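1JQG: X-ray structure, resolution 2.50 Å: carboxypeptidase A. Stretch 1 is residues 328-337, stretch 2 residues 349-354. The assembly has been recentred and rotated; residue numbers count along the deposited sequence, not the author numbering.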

# COMPACT_ATOMS: atom_id res chain seq x y z
N LEU A 328 7.81 9.34 16.88
CA LEU A 328 7.13 8.62 15.82
C LEU A 328 5.72 8.20 16.24
O LEU A 328 4.75 8.33 15.50
CB LEU A 328 7.95 7.42 15.46
CG LEU A 328 9.17 7.59 14.55
CD1 LEU A 328 9.85 6.23 14.40
CD2 LEU A 328 8.76 8.06 13.16
N HIS A 329 5.59 7.60 17.45
CA HIS A 329 4.30 7.14 17.91
C HIS A 329 3.34 8.30 18.16
O HIS A 329 2.15 8.20 17.88
CB HIS A 329 4.48 6.27 19.15
CG HIS A 329 3.29 5.41 19.45
ND1 HIS A 329 2.15 5.91 20.06
CD2 HIS A 329 3.05 4.11 19.22
CE1 HIS A 329 1.28 4.92 20.20
NE2 HIS A 329 1.79 3.82 19.67
N LEU A 330 3.84 9.38 18.73
CA LEU A 330 3.06 10.57 19.06
C LEU A 330 2.40 11.16 17.83
O LEU A 330 1.22 11.48 17.76
CB LEU A 330 3.97 11.62 19.72
CG LEU A 330 3.35 12.90 20.24
CD1 LEU A 330 2.18 12.68 21.20
CD2 LEU A 330 4.38 13.72 21.03
N ILE A 331 3.19 11.31 16.73
CA ILE A 331 2.64 11.88 15.50
C ILE A 331 1.68 10.90 14.84
O ILE A 331 0.64 11.30 14.27
CB ILE A 331 3.74 12.28 14.52
CG1 ILE A 331 4.60 13.40 15.14
CG2 ILE A 331 3.25 12.74 13.17
CD1 ILE A 331 5.76 13.89 14.31
N GLY A 332 1.98 9.61 14.98
CA GLY A 332 1.11 8.58 14.50
C GLY A 332 -0.27 8.60 15.14
O GLY A 332 -1.28 8.39 14.46
N VAL A 333 -0.30 8.82 16.46
CA VAL A 333 -1.53 8.93 17.22
C VAL A 333 -2.32 10.19 16.83
O VAL A 333 -3.55 10.14 16.74
CB VAL A 333 -1.26 8.99 18.74
CG1 VAL A 333 -2.52 9.19 19.58
CG2 VAL A 333 -0.58 7.69 19.14
N GLN A 334 -1.60 11.25 16.51
CA GLN A 334 -2.25 12.49 16.09
C GLN A 334 -2.93 12.29 14.74
O GLN A 334 -4.03 12.82 14.50
CB GLN A 334 -1.27 13.69 16.04
CG GLN A 334 -0.77 14.10 17.41
CD GLN A 334 0.31 15.17 17.36
OE1 GLN A 334 0.41 15.91 16.37
NE2 GLN A 334 1.13 15.28 18.40
N MET A 335 -2.27 11.55 13.85
CA MET A 335 -2.84 11.31 12.52
C MET A 335 -4.01 10.35 12.63
O MET A 335 -5.02 10.53 11.96
CB MET A 335 -1.83 10.70 11.52
CG MET A 335 -0.72 11.64 11.11
SD MET A 335 0.41 11.01 9.84
CE MET A 335 1.33 9.72 10.66
N ALA A 336 -3.89 9.35 13.47
CA ALA A 336 -4.95 8.38 13.72
C ALA A 336 -6.22 9.02 14.28
O ALA A 336 -7.32 8.78 13.79
CB ALA A 336 -4.49 7.26 14.64
N GLN A 337 -6.09 9.81 15.31
CA GLN A 337 -7.21 10.53 15.91
C GLN A 337 -7.91 11.48 14.94
O GLN A 337 -9.11 11.66 15.08
CB GLN A 337 -6.66 11.34 17.12
CG GLN A 337 -6.34 10.41 18.29
CD GLN A 337 -5.95 11.18 19.53
OE1 GLN A 337 -5.09 12.05 19.44
NE2 GLN A 337 -6.61 10.82 20.61
N ASP A 349 -11.54 1.99 14.63
CA ASP A 349 -10.53 3.03 14.90
C ASP A 349 -9.13 2.60 14.48
O ASP A 349 -8.81 1.42 14.43
CB ASP A 349 -10.51 3.38 16.38
CG ASP A 349 -11.75 4.09 16.86
OD1 ASP A 349 -12.23 3.69 17.95
OD2 ASP A 349 -12.23 5.02 16.18
N TYR A 350 -8.29 3.58 14.18
CA TYR A 350 -6.92 3.29 13.74
C TYR A 350 -6.02 2.79 14.85
O TYR A 350 -6.03 3.34 15.94
CB TYR A 350 -6.31 4.52 13.06
CG TYR A 350 -6.31 4.45 11.55
CD1 TYR A 350 -7.47 4.60 10.81
CD2 TYR A 350 -5.11 4.22 10.89
CE1 TYR A 350 -7.45 4.54 9.41
CE2 TYR A 350 -5.08 4.15 9.49
CZ TYR A 350 -6.24 4.32 8.77
OH TYR A 350 -6.19 4.25 7.41
N ILE A 351 -5.21 1.80 14.57
CA ILE A 351 -4.17 1.30 15.45
C ILE A 351 -2.82 1.96 15.11
O ILE A 351 -2.49 2.16 13.93
CB ILE A 351 -4.04 -0.23 15.23
CG1 ILE A 351 -5.35 -0.92 15.61
CG2 ILE A 351 -2.82 -0.82 15.92
CD1 ILE A 351 -5.38 -2.41 15.34
N VAL A 352 -2.02 2.24 16.13
CA VAL A 352 -0.71 2.81 15.98
C VAL A 352 0.34 1.91 16.63
O VAL A 352 0.18 1.44 17.74
CB VAL A 352 -0.63 4.25 16.56
CG1 VAL A 352 0.73 4.85 16.17
CG2 VAL A 352 -1.71 5.16 15.99
N GLY A 353 1.48 1.72 16.01
CA GLY A 353 2.55 0.98 16.60
C GLY A 353 3.67 0.52 15.67
O GLY A 353 3.67 0.79 14.48
N ASN A 354 4.64 -0.18 16.25
CA ASN A 354 5.74 -0.81 15.53
C ASN A 354 5.23 -1.95 14.64
O ASN A 354 4.35 -2.68 15.06
CB ASN A 354 6.78 -1.26 16.58
CG ASN A 354 7.96 -1.97 15.96
OD1 ASN A 354 8.81 -1.28 15.44
ND2 ASN A 354 8.00 -3.29 15.98

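The imidazole of H329 engages V352 in two ways: one face of the ring carries the valine methyl CG1, while the ring nitrogen NE2 reaches the carbonyl oxygen of the same residue. V352 CG1 lies 3.9 Å from the centroid of the H329 ring and only 13° off its normal, the geometry of a CH-pi contact. The accompanying hydrogen bond, from H329 NE2 to V352 O, is weak, at 3.5 Å and an N-H...O angle of 137°. The CA-to-CB bond of H329 points sideways, but with chi1 in the t well the ring comes nearer to the strand.

These contacts join a helix, spanning all of 328-337, to the strand 351-354, which runs nearly antiparallel to it at 161°. The axes approach to 8.1 Å, and the register pairs H329 with G353, G332 with V352 and A336 with Y350. The absence of a side chain at G332 helps make room for this approach. At G332 a CB would point toward the strand and lie 3.0 Å from V352 CG1, a clash; without it, V352 settles against the helix backbone, its CG2 3.6 Å from G332 O. G332 O also accepts the helical hydrogen bond from A336 N, at 3.0 Å.

V352 is the hub of the interface, its CA-to-CB bond pointing toward the helix. Besides the imidazole and G332, it meets A336, whose CB is 3.7 Å from V352 CG2, and more loosely V333, whose CG2 is 4.2 Å from V352 CG2. One turn beyond G332, A336 CB packs 3.6 Å from Y350 CB; the tyrosine starts toward the helix, but the end of its side chain leads away. Between Y350 and V352, the CA-to-CB bond of I351 points away from the helix. G353 is glycine for a local reason: at its backbone angles a CB would jam against V352 O.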